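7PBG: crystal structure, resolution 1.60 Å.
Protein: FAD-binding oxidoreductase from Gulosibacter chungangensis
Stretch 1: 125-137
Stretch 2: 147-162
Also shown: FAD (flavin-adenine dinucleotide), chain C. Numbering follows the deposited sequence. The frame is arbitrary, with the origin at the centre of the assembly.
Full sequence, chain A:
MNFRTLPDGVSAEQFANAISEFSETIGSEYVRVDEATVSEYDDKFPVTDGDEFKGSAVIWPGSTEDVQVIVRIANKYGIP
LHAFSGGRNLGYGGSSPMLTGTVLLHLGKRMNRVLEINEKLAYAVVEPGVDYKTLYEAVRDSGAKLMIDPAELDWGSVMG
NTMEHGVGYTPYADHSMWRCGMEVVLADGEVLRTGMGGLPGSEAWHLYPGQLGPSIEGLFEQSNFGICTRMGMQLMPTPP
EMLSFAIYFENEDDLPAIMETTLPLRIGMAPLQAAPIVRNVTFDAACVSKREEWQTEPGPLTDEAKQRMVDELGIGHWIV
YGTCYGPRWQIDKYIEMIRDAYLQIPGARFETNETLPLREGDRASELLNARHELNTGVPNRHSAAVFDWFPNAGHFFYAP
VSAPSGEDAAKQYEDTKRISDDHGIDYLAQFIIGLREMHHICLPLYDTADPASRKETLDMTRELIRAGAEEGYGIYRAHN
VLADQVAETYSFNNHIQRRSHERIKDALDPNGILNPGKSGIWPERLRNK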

# COMPACT_ATOMS: atom_id res chain seq x y z
N VAL A 125 -4.20 -12.58 -12.96
CA VAL A 125 -2.76 -12.39 -13.27
C VAL A 125 -2.65 -11.97 -14.73
O VAL A 125 -3.22 -12.68 -15.63
CB VAL A 125 -1.92 -13.64 -12.96
CG1 VAL A 125 -0.44 -13.45 -13.33
CG2 VAL A 125 -2.10 -14.07 -11.52
N VAL A 126 -1.95 -10.88 -14.96
CA VAL A 126 -1.91 -10.31 -16.33
C VAL A 126 -0.47 -10.11 -16.78
O VAL A 126 0.41 -9.81 -15.96
CB VAL A 126 -2.70 -8.99 -16.42
CG1 VAL A 126 -4.16 -9.25 -16.11
CG2 VAL A 126 -2.15 -7.92 -15.50
N GLU A 127 -0.29 -10.24 -18.07
CA GLU A 127 0.92 -9.77 -18.77
C GLU A 127 0.70 -8.33 -19.20
O GLU A 127 -0.40 -7.76 -19.18
CB GLU A 127 1.21 -10.73 -19.95
CG GLU A 127 1.56 -12.12 -19.46
CD GLU A 127 2.07 -13.05 -20.54
OE1 GLU A 127 1.54 -12.97 -21.66
OE2 GLU A 127 3.11 -13.75 -20.29
N PRO A 128 1.76 -7.67 -19.69
CA PRO A 128 1.66 -6.25 -20.00
C PRO A 128 0.54 -5.84 -20.98
O PRO A 128 -0.05 -4.81 -20.82
CB PRO A 128 3.05 -5.92 -20.56
CG PRO A 128 3.95 -6.92 -19.91
CD PRO A 128 3.14 -8.20 -19.78
N GLY A 129 0.28 -6.65 -22.01
CA GLY A 129 -0.59 -6.23 -23.10
C GLY A 129 -2.06 -6.43 -22.80
O GLY A 129 -2.89 -6.07 -23.67
N VAL A 130 -2.40 -6.96 -21.63
CA VAL A 130 -3.84 -7.12 -21.28
C VAL A 130 -4.43 -5.75 -20.97
O VAL A 130 -3.96 -5.05 -20.03
CB VAL A 130 -4.08 -8.04 -20.08
CG1 VAL A 130 -5.56 -8.15 -19.78
CG2 VAL A 130 -3.46 -9.43 -20.28
N ASP A 131 -5.45 -5.35 -21.73
CA ASP A 131 -6.16 -4.08 -21.54
C ASP A 131 -7.43 -4.37 -20.77
O ASP A 131 -7.75 -5.54 -20.52
CB ASP A 131 -6.40 -3.29 -22.83
CG ASP A 131 -7.16 -4.01 -23.92
OD1 ASP A 131 -7.80 -5.04 -23.63
OD2 ASP A 131 -7.16 -3.48 -25.05
N TYR A 132 -8.11 -3.31 -20.37
CA TYR A 132 -9.31 -3.46 -19.52
C TYR A 132 -10.33 -4.24 -20.33
O TYR A 132 -11.04 -5.08 -19.76
CB TYR A 132 -9.82 -2.10 -19.10
CG TYR A 132 -8.92 -1.41 -18.12
CD1 TYR A 132 -8.56 -2.00 -16.92
CD2 TYR A 132 -8.31 -0.23 -18.47
CE1 TYR A 132 -7.78 -1.29 -16.01
CE2 TYR A 132 -7.47 0.44 -17.60
CZ TYR A 132 -7.14 -0.13 -16.39
OH TYR A 132 -6.32 0.50 -15.47
N LYS A 133 -10.46 -3.94 -21.61
CA LYS A 133 -11.46 -4.66 -22.46
C LYS A 133 -11.19 -6.17 -22.39
O LYS A 133 -12.13 -6.95 -22.11
CB LYS A 133 -11.41 -4.18 -23.91
CG LYS A 133 -12.31 -4.93 -24.88
CD LYS A 133 -12.39 -4.22 -26.23
CE LYS A 133 -13.18 -4.98 -27.28
NZ LYS A 133 -12.31 -5.94 -27.98
N THR A 134 -9.94 -6.59 -22.62
CA THR A 134 -9.56 -8.01 -22.65
C THR A 134 -9.80 -8.69 -21.30
O THR A 134 -10.34 -9.81 -21.29
CB THR A 134 -8.11 -8.15 -23.10
OG1 THR A 134 -8.12 -7.61 -24.41
CG2 THR A 134 -7.67 -9.60 -23.10
N LEU A 135 -9.42 -8.04 -20.18
CA LEU A 135 -9.56 -8.69 -18.88
C LEU A 135 -11.04 -8.80 -18.58
O LEU A 135 -11.43 -9.85 -18.12
CB LEU A 135 -8.82 -7.89 -17.81
CG LEU A 135 -8.88 -8.52 -16.43
CD1 LEU A 135 -8.21 -9.88 -16.41
CD2 LEU A 135 -8.24 -7.60 -15.37
N TYR A 136 -11.84 -7.80 -18.96
CA TYR A 136 -13.29 -7.83 -18.73
C TYR A 136 -13.86 -9.03 -19.47
O TYR A 136 -14.63 -9.83 -18.87
CB TYR A 136 -13.93 -6.53 -19.18
CG TYR A 136 -15.42 -6.62 -19.23
CD1 TYR A 136 -16.12 -6.65 -18.05
CD2 TYR A 136 -16.08 -6.76 -20.43
CE1 TYR A 136 -17.49 -6.71 -18.06
CE2 TYR A 136 -17.45 -6.89 -20.46
CZ TYR A 136 -18.15 -6.89 -19.27
OH TYR A 136 -19.52 -7.00 -19.28
N GLU A 137 -13.49 -9.16 -20.72
CA GLU A 137 -14.02 -10.28 -21.55
C GLU A 137 -13.56 -11.62 -20.95
O GLU A 137 -14.39 -12.53 -20.85
CB GLU A 137 -13.58 -10.10 -23.00
CG GLU A 137 -14.37 -8.99 -23.69
CD GLU A 137 -13.96 -8.63 -25.10
OE1 GLU A 137 -12.99 -9.21 -25.59
OE2 GLU A 137 -14.59 -7.71 -25.65
PA FAD C . 1.51 2.42 -20.44
O1A FAD C . 1.65 3.57 -21.38
O2A FAD C . 1.78 1.03 -20.96
O5B FAD C . 2.46 2.67 -19.22
C5B FAD C . 2.54 3.94 -18.59
C4B FAD C . 3.92 4.06 -17.99
O4B FAD C . 4.11 3.07 -16.94
C3B FAD C . 5.10 3.82 -18.95
O3B FAD C . 5.40 4.99 -19.71
C2B FAD C . 6.20 3.33 -18.00
O2B FAD C . 6.81 4.44 -17.37
C1B FAD C . 5.40 2.48 -17.02
N9A FAD C . 5.25 1.10 -17.40
C8A FAD C . 4.15 0.55 -18.00
N7A FAD C . 4.29 -0.72 -18.20
C5A FAD C . 5.57 -1.02 -17.77
C6A FAD C . 6.27 -2.23 -17.69
N6A FAD C . 5.79 -3.39 -18.15
N1A FAD C . 7.52 -2.17 -17.19
C2A FAD C . 7.99 -0.99 -16.73
N3A FAD C . 7.40 0.20 -16.72
C4A FAD C . 6.17 0.11 -17.27
N1 FAD C . -5.73 7.55 -16.31
C2 FAD C . -6.20 7.01 -15.21
O2 FAD C . -5.44 6.40 -14.41
N3 FAD C . -7.52 7.01 -14.93
C4 FAD C . -8.44 7.63 -15.72
O4 FAD C . -9.65 7.54 -15.45
C4X FAD C . -7.99 8.26 -16.87
N5 FAD C . -8.86 8.87 -17.61
C5X FAD C . -8.39 9.47 -18.75
C6 FAD C . -9.31 10.12 -19.59
C7 FAD C . -8.94 10.70 -20.78
C7M FAD C . -9.98 11.37 -21.65
C8 FAD C . -7.58 10.62 -21.17
C8M FAD C . -7.13 11.24 -22.45
C9 FAD C . -6.66 10.02 -20.34
C9A FAD C . -7.03 9.42 -19.13
N10 FAD C . -6.13 8.75 -18.30
C10 FAD C . -6.58 8.13 -17.14
C1' FAD C . -4.70 8.58 -18.67
C2' FAD C . -4.43 7.30 -19.48
O2' FAD C . -5.45 7.11 -20.51
C3' FAD C . -4.41 5.99 -18.66
O3' FAD C . -3.71 6.18 -17.46
C4' FAD C . -3.83 4.77 -19.38
O4' FAD C . -4.35 3.56 -18.80
C5' FAD C . -2.32 4.77 -19.32
O5' FAD C . -1.74 4.14 -20.47
P FAD C . -1.39 2.59 -20.49
O1P FAD C . -1.28 2.15 -21.92
O2P FAD C . -2.40 1.91 -19.62
O3P FAD C . 0.05 2.50 -19.78
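Stretch 2 147-162: MIDPAELDWGSVMGNT

Stretch 2 is loop from Ile-148 to Ser-157, with a type I turn from Leu-153 to Gly-156, and enters a helix at Val-158. Stretch 1 leaves a strand at Val-126, makes a type I turn from Glu-127 to Val-130, and starts its own helix at Tyr-132. The two stretches pass in opposite senses: Met-159 lies near Pro-128, Ser-157 near Asp-131, Asp-154 near Tyr-132 and Ile-148 near Tyr-136. The helix axes come within 11.2 Å, with 128° between their N-to-C directions. The two stretches bury 932 Å² in total.

Backbone hydrogen bonds set the register. Val-158 N donates to Val-130 O at 3.0 Å, and Tyr-132 N donates to Gly-156 O at 3.0 Å. They flank a single beta bridge between Asp-131 and Ser-157, whose CA atoms are 4.2 Å apart. Lys-133 N donates to Asp-154 O, also at 3.0 Å, so the first turn of one helix is tied to the loop.

Both bridged residues are N-caps. Ser-157 OG accepts from Gly-160 N at 2.8 Å, and Asp-131 OD1 accepts from Thr-134 N at 2.8 Å. The same Ser-157 OG donates to Pro-128 O at 2.8 Å.

Tyr-132 is the centre of the apolar contact. Its CB points toward stretch 2, and the loop wraps around the ring. Pro-150 CA lies over one face, 3.8 Å from the ring centroid, in a CH-pi contact. Ala-151 CB is 3.7 Å from Tyr-132 CE2, and Val-158 CG2 is 3.8 Å from Tyr-132 CD1. Gly-156 has no side chain; an ideal CB there would clash with Tyr-132 CE2 and with FAD O4'. Further along the helix, Ile-148 CG2 packs on Leu-135 CD2 at 3.6 Å, and Ile-148 CD1 lies 3.9 Å from Tyr-136 CB. At the other end, Met-159 SD is 3.8 Å from Pro-128 CG.

Waters fill the polar gaps. Water 1 accepts from Met-159 N at 2.9 Å and lies 2.7 Å from Val-130 O. Water 3 donates to Asp-131 OD2 at 2.6 Å and to Trp-155 O at 2.8 Å. Water 4 donates to Val-158 O at 2.9 Å and hydrogen-bonds to Tyr-132 OH at 2.7 Å.

The protein is named as FAD-binding, and stretch 2 supplies hydrogen bonds to the FAD. Ser-157 N donates to FAD O2P at 2.8 Å. Asn-161 ND2 donates to FAD O2 at 3.0 Å and to FAD O4' at 3.1 Å.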

# COMPACT_ATOMS: atom_id res chain seq x y z
N MET A 147 -15.37 -8.53 -10.64
CA MET A 147 -15.42 -7.28 -11.39
C MET A 147 -14.00 -6.78 -11.57
O MET A 147 -13.15 -6.92 -10.65
CB MET A 147 -16.18 -6.21 -10.59
CG MET A 147 -17.66 -6.44 -10.55
SD MET A 147 -18.34 -5.31 -9.32
CE MET A 147 -17.75 -3.74 -9.94
N ILE A 148 -13.76 -6.15 -12.68
CA ILE A 148 -12.52 -5.36 -12.84
C ILE A 148 -12.80 -3.89 -12.46
O ILE A 148 -13.94 -3.50 -12.22
CB ILE A 148 -11.94 -5.49 -14.23
CG1 ILE A 148 -12.80 -4.78 -15.28
CG2 ILE A 148 -11.73 -6.95 -14.60
CD1 ILE A 148 -12.02 -4.37 -16.50
N ASP A 149 -11.74 -3.11 -12.43
CA ASP A 149 -11.78 -1.67 -12.09
C ASP A 149 -11.11 -0.92 -13.23
O ASP A 149 -9.87 -0.74 -13.23
CB ASP A 149 -11.11 -1.32 -10.76
CG ASP A 149 -11.34 0.13 -10.39
OD1 ASP A 149 -12.25 0.38 -9.59
OD2 ASP A 149 -10.61 0.98 -10.92
N PRO A 150 -11.86 -0.59 -14.31
CA PRO A 150 -11.24 0.10 -15.44
C PRO A 150 -11.05 1.60 -15.18
O PRO A 150 -11.85 2.30 -14.57
CB PRO A 150 -12.23 -0.12 -16.59
CG PRO A 150 -13.59 -0.29 -15.90
CD PRO A 150 -13.30 -0.88 -14.54
N ALA A 151 -9.98 2.14 -15.76
CA ALA A 151 -9.86 3.58 -16.05
C ALA A 151 -10.88 3.93 -17.14
O ALA A 151 -11.69 3.04 -17.60
CB ALA A 151 -8.43 3.85 -16.48
N GLU A 152 -10.88 5.19 -17.58
CA GLU A 152 -11.93 5.75 -18.46
C GLU A 152 -11.86 5.13 -19.85
O GLU A 152 -12.92 5.01 -20.47
CB GLU A 152 -11.84 7.28 -18.51
CG GLU A 152 -12.47 7.89 -17.28
CD GLU A 152 -13.07 9.28 -17.37
OE1 GLU A 152 -13.38 9.77 -18.49
OE2 GLU A 152 -13.31 9.83 -16.30
N LEU A 153 -10.68 4.71 -20.30
CA LEU A 153 -10.56 4.19 -21.68
C LEU A 153 -10.23 2.70 -21.68
O LEU A 153 -9.26 2.30 -21.03
CB LEU A 153 -9.51 5.05 -22.39
CG LEU A 153 -9.87 6.52 -22.48
CD1 LEU A 153 -8.66 7.34 -22.99
CD2 LEU A 153 -11.05 6.72 -23.38
N ASP A 154 -10.96 1.89 -22.45
CA ASP A 154 -10.87 0.41 -22.30
C ASP A 154 -9.60 -0.18 -22.91
O ASP A 154 -9.33 -1.37 -22.68
CB ASP A 154 -12.11 -0.30 -22.82
CG ASP A 154 -12.33 -0.27 -24.31
OD1 ASP A 154 -11.36 -0.24 -25.06
OD2 ASP A 154 -13.47 -0.47 -24.70
N TRP A 155 -8.83 0.62 -23.64
CA TRP A 155 -7.52 0.22 -24.22
C TRP A 155 -6.39 0.40 -23.21
O TRP A 155 -5.24 0.01 -23.57
CB TRP A 155 -7.22 1.04 -25.49
CG TRP A 155 -7.20 2.53 -25.36
CD1 TRP A 155 -6.46 3.33 -24.52
CD2 TRP A 155 -7.94 3.46 -26.20
NE1 TRP A 155 -6.65 4.65 -24.79
CE2 TRP A 155 -7.60 4.77 -25.78
CE3 TRP A 155 -8.87 3.31 -27.24
CZ2 TRP A 155 -8.13 5.91 -26.38
CZ3 TRP A 155 -9.42 4.44 -27.81
CH2 TRP A 155 -9.03 5.72 -27.41
N GLY A 156 -6.64 0.99 -22.05
CA GLY A 156 -5.64 1.09 -20.98
C GLY A 156 -5.14 -0.28 -20.57
O GLY A 156 -5.93 -1.24 -20.56
N SER A 157 -3.84 -0.43 -20.33
CA SER A 157 -3.21 -1.67 -19.81
C SER A 157 -3.44 -1.84 -18.31
O SER A 157 -3.17 -0.89 -17.50
CB SER A 157 -1.71 -1.68 -20.11
OG SER A 157 -1.06 -2.65 -19.33
N VAL A 158 -3.96 -2.99 -17.88
CA VAL A 158 -4.17 -3.22 -16.42
C VAL A 158 -2.85 -2.95 -15.70
O VAL A 158 -2.82 -2.17 -14.69
CB VAL A 158 -4.73 -4.62 -16.17
CG1 VAL A 158 -4.95 -4.91 -14.69
CG2 VAL A 158 -5.98 -4.84 -16.98
N MET A 159 -1.77 -3.47 -16.26
CA MET A 159 -0.42 -3.35 -15.67
C MET A 159 0.10 -1.93 -15.83
O MET A 159 0.63 -1.30 -14.83
CB MET A 159 0.53 -4.34 -16.33
CG MET A 159 1.88 -4.26 -15.77
SD MET A 159 3.08 -5.28 -16.64
CE MET A 159 2.46 -6.90 -16.16
N GLY A 160 0.05 -1.42 -17.05
CA GLY A 160 0.66 -0.11 -17.35
C GLY A 160 0.01 1.00 -16.55
O GLY A 160 0.70 1.86 -15.99
N ASN A 161 -1.32 0.98 -16.42
CA ASN A 161 -2.02 2.02 -15.65
C ASN A 161 -1.52 1.93 -14.20
O ASN A 161 -1.27 2.97 -13.57
CB ASN A 161 -3.52 1.80 -15.79
CG ASN A 161 -4.30 2.82 -15.01
OD1 ASN A 161 -4.47 2.67 -13.78
ND2 ASN A 161 -4.76 3.84 -15.71
N THR A 162 -1.44 0.72 -13.65
CA THR A 162 -0.99 0.48 -12.27
C THR A 162 0.37 1.12 -12.08
O THR A 162 0.57 1.71 -10.99
CB THR A 162 -1.07 -1.01 -11.91
OG1 THR A 162 -2.42 -1.44 -12.03
CG2 THR A 162 -0.64 -1.27 -10.49
O HOH W 1 -2.00 -5.60 -18.21
O HOH W 2 -9.35 -2.08 -26.09
O HOH W 3 -5.10 -1.92 -25.62
O HOH W 4 -5.36 -1.24 -13.62